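Local coordinates for Alpha/beta hydrolase fold-3 domain protein (Sulfolobus islandicus, PDB 5LK6) that probably hydrolyses carboxylic esters as a thermostable lipase/carboxylesterase of the alpha/beta-hydrolase superfamily, at residues A[38-43]-A[91-96]. Residues are numbered along the deposited sequence; the frame is centred on the assembly and turned at random.
Sequences APKVEV and DPLCRA
Arg95 of helix 91-101 reaches along segment 38-43 and bonds to its backbone. Its arm runs straight from CG to NE, which carries the guanidinium past the backbone of Val41; there NH1 donates to Val41 O at 3.0 Å, the oxygen sitting at the edge of the group, 18° out of its plane. NE turns the other way along the helix to Asp91 OD2, 2.9 Å off and within the guanidinium plane, so two bonds from NE and NH1 restrain the rotation of the group. The carboxylate is further held through Asp91 OD1 by Arg61 and Tyr63 of strand 57-63. In this alpha/beta-hydrolase fold the segment 38-43 is part of the loop joining helix 24-36 to strand 46-52, outermost of the sheet in this chain, and here it crosses the outer side of a helix that packs on the central sheet. The buried, closely packed end is apolar: Ala38 CB meets Pro92 CB at 3.6 Å, with Phe280 and Pro281 also against Ala38. A water ties the backbones together, donating to Pro39 O and Pro92 O and accepting from Val41 N. Lys40 and Glu42 form the solvent side. The extended Lys40 side chain crosses that of Asp91 at about a right angle, and its NZ makes a salt bridge to Asp91 OD2 at 3.2 Å, in which the hydrogen bond is weak. Glu42 starts out away from the helix, and its OE1 pairs with Lys66.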
ATOM      1  N   ALA A  38       5.087   7.857  20.379  1.00 34.75           N
ATOM      2  CA  ALA A  38       4.709   8.570  19.161  1.00 37.01           C
ATOM      3  C   ALA A  38       4.190   9.993  19.488  1.00 35.89           C
ATOM      4  O   ALA A  38       3.468  10.173  20.429  1.00 36.77           O
ATOM      5  CB  ALA A  38       3.685   7.768  18.338  1.00 34.19           C
ATOM      6  N   PRO A  39       4.567  10.994  18.693  1.00 38.49           N
ATOM      7  CA  PRO A  39       3.880  12.272  18.812  1.00 38.60           C
ATOM      8  C   PRO A  39       2.387  12.217  18.417  1.00 37.45           C
ATOM      9  O   PRO A  39       1.926  11.325  17.696  1.00 31.33           O
ATOM     10  CB  PRO A  39       4.638  13.134  17.802  1.00 40.28           C
ATOM     11  CG  PRO A  39       4.974  12.148  16.703  1.00 42.31           C
ATOM     12  CD  PRO A  39       5.503  11.012  17.544  1.00 42.95           C
ATOM     13  N   LYS A  40       1.661  13.215  18.889  1.00 40.48           N
ATOM     14  CA  LYS A  40       0.239  13.379  18.618  1.00 43.11           C
ATOM     15  C   LYS A  40       0.016  14.540  17.642  1.00 41.05           C
ATOM     16  O   LYS A  40       0.093  15.672  18.055  1.00 36.38           O
ATOM     17  CB  LYS A  40      -0.450  13.714  19.943  1.00 43.11           C
ATOM     18  CG  LYS A  40      -0.349  12.594  20.947  1.00 44.46           C
ATOM     19  CD  LYS A  40      -1.075  12.897  22.228  1.00 41.58           C
ATOM     20  CE  LYS A  40      -0.875  11.756  23.193  1.00 43.50           C
ATOM     21  NZ  LYS A  40      -1.995  11.766  24.173  1.00 45.52           N
ATOM     22  N   VAL A  41      -0.259  14.290  16.369  1.00 39.74           N
ATOM     23  CA  VAL A  41      -0.569  15.435  15.485  1.00 45.86           C
ATOM     24  C   VAL A  41      -1.789  16.203  16.020  1.00 39.87           C
ATOM     25  O   VAL A  41      -2.663  15.583  16.591  1.00 33.74           O
ATOM     26  CB  VAL A  41      -0.729  15.043  13.995  1.00 49.09           C
ATOM     27  CG1 VAL A  41       0.560  14.404  13.526  1.00 58.72           C
ATOM     28  CG2 VAL A  41      -1.900  14.089  13.767  1.00 49.21           C
ATOM     29  N   GLU A  42      -1.791  17.543  15.891  1.00 42.85           N
ATOM     30  CA  GLU A  42      -2.967  18.376  16.216  1.00 43.11           C
ATOM     31  C   GLU A  42      -4.038  18.016  15.201  1.00 37.71           C
ATOM     32  O   GLU A  42      -3.727  17.790  14.066  1.00 32.85           O
ATOM     33  CB  GLU A  42      -2.674  19.865  16.133  1.00 50.35           C
ATOM     34  CG  GLU A  42      -2.598  20.679  17.438  1.00 63.88           C
ATOM     35  CD  GLU A  42      -2.461  22.209  17.141  1.00 71.61           C
ATOM     36  OE1 GLU A  42      -3.339  22.782  16.421  1.00 57.45           O
ATOM     37  OE2 GLU A  42      -1.458  22.842  17.592  1.00 71.30           O
ATOM     38  N   VAL A  43      -5.285  17.914  15.641  1.00 38.87           N
ATOM     39  CA  VAL A  43      -6.453  17.640  14.775  1.00 39.85           C
ATOM     40  C   VAL A  43      -7.513  18.679  15.169  1.00 40.22           C
ATOM     41  O   VAL A  43      -7.155  19.701  15.726  1.00 38.50           O
ATOM     42  CB  VAL A  43      -6.968  16.167  14.930  1.00 42.82           C
ATOM     43  CG1 VAL A  43      -6.068  15.197  14.156  1.00 42.32           C
ATOM     44  CG2 VAL A  43      -7.102  15.767  16.402  1.00 40.24           C
ATOM     45  N   ASP A  91      -3.974   6.737  20.987  1.00 25.60           N
ATOM     46  CA  ASP A  91      -4.332   8.075  20.684  1.00 26.05           C
ATOM     47  C   ASP A  91      -3.400   8.662  19.569  1.00 23.95           C
ATOM     48  O   ASP A  91      -3.898   9.294  18.633  1.00 22.01           O
ATOM     49  CB  ASP A  91      -4.364   8.893  22.001  1.00 29.63           C
ATOM     50  CG  ASP A  91      -4.814  10.371  21.797  1.00 29.92           C
ATOM     51  OD1 ASP A  91      -6.052  10.655  21.828  1.00 24.40           O
ATOM     52  OD2 ASP A  91      -3.870  11.202  21.608  1.00 30.41           O
ATOM     53  N   PRO A  92      -2.079   8.422  19.651  1.00 22.20           N
ATOM     54  CA  PRO A  92      -1.250   8.833  18.527  1.00 24.15           C
ATOM     55  C   PRO A  92      -1.633   8.242  17.153  1.00 26.07           C
ATOM     56  O   PRO A  92      -1.678   8.964  16.144  1.00 27.88           O
ATOM     57  CB  PRO A  92       0.153   8.383  18.934  1.00 22.87           C
ATOM     58  CG  PRO A  92       0.135   8.440  20.412  1.00 21.67           C
ATOM     59  CD  PRO A  92      -1.251   7.957  20.773  1.00 21.83           C
ATOM     60  N   LEU A  93      -1.933   6.961  17.112  1.00 25.90           N
ATOM     61  CA  LEU A  93      -2.324   6.369  15.849  1.00 25.56           C
ATOM     62  C   LEU A  93      -3.661   6.923  15.355  1.00 24.53           C
ATOM     63  O   LEU A  93      -3.825   7.158  14.163  1.00 26.03           O
ATOM     64  CB  LEU A  93      -2.381   4.850  16.005  1.00 24.86           C
ATOM     65  CG  LEU A  93      -2.866   4.032  14.820  1.00 25.45           C
ATOM     66  CD1 LEU A  93      -2.007   4.236  13.597  1.00 24.43           C
ATOM     67  CD2 LEU A  93      -2.875   2.567  15.229  1.00 28.09           C
ATOM     68  N   CYS A  94      -4.619   7.085  16.264  1.00 24.27           N
ATOM     69  CA  CYS A  94      -5.961   7.442  15.860  1.00 25.16           C
ATOM     70  C   CYS A  94      -5.939   8.858  15.374  1.00 25.37           C
ATOM     71  O   CYS A  94      -6.613   9.178  14.420  1.00 23.15           O
ATOM     72  CB  CYS A  94      -6.962   7.308  16.987  1.00 26.32           C
ATOM     73  SG  CYS A  94      -7.479   5.603  17.243  1.00 25.74           S
ATOM     74  N   ARG A  95      -5.127   9.684  16.020  1.00 25.62           N
ATOM     75  CA  ARG A  95      -4.905  11.060  15.550  1.00 27.38           C
ATOM     76  C   ARG A  95      -4.358  11.083  14.161  1.00 27.22           C
ATOM     77  O   ARG A  95      -4.825  11.841  13.357  1.00 28.07           O
ATOM     78  CB  ARG A  95      -3.941  11.829  16.465  1.00 28.09           C
ATOM     79  CG  ARG A  95      -4.596  12.355  17.735  1.00 29.38           C
ATOM     80  CD  ARG A  95      -3.521  12.833  18.705  1.00 31.11           C
ATOM     81  NE  ARG A  95      -4.173  13.451  19.859  1.00 32.53           N
ATOM     82  CZ  ARG A  95      -4.691  14.682  19.890  1.00 29.98           C
ATOM     83  NH1 ARG A  95      -4.620  15.515  18.857  1.00 27.59           N
ATOM     84  NH2 ARG A  95      -5.295  15.071  20.991  1.00 29.64           N
ATOM     85  N   ALA A  96      -3.360  10.236  13.900  1.00 28.53           N
ATOM     86  CA  ALA A  96      -2.694  10.156  12.609  1.00 26.92           C
ATOM     87  C   ALA A  96      -3.620   9.647  11.526  1.00 27.23           C
ATOM     88  O   ALA A  96      -3.579  10.129  10.402  1.00 24.45           O
ATOM     89  CB  ALA A  96      -1.454   9.289  12.690  1.00 27.49           C
TER
HETATM   90  O   HOH W   1      -0.255  11.215  16.110  1.00 14.65           O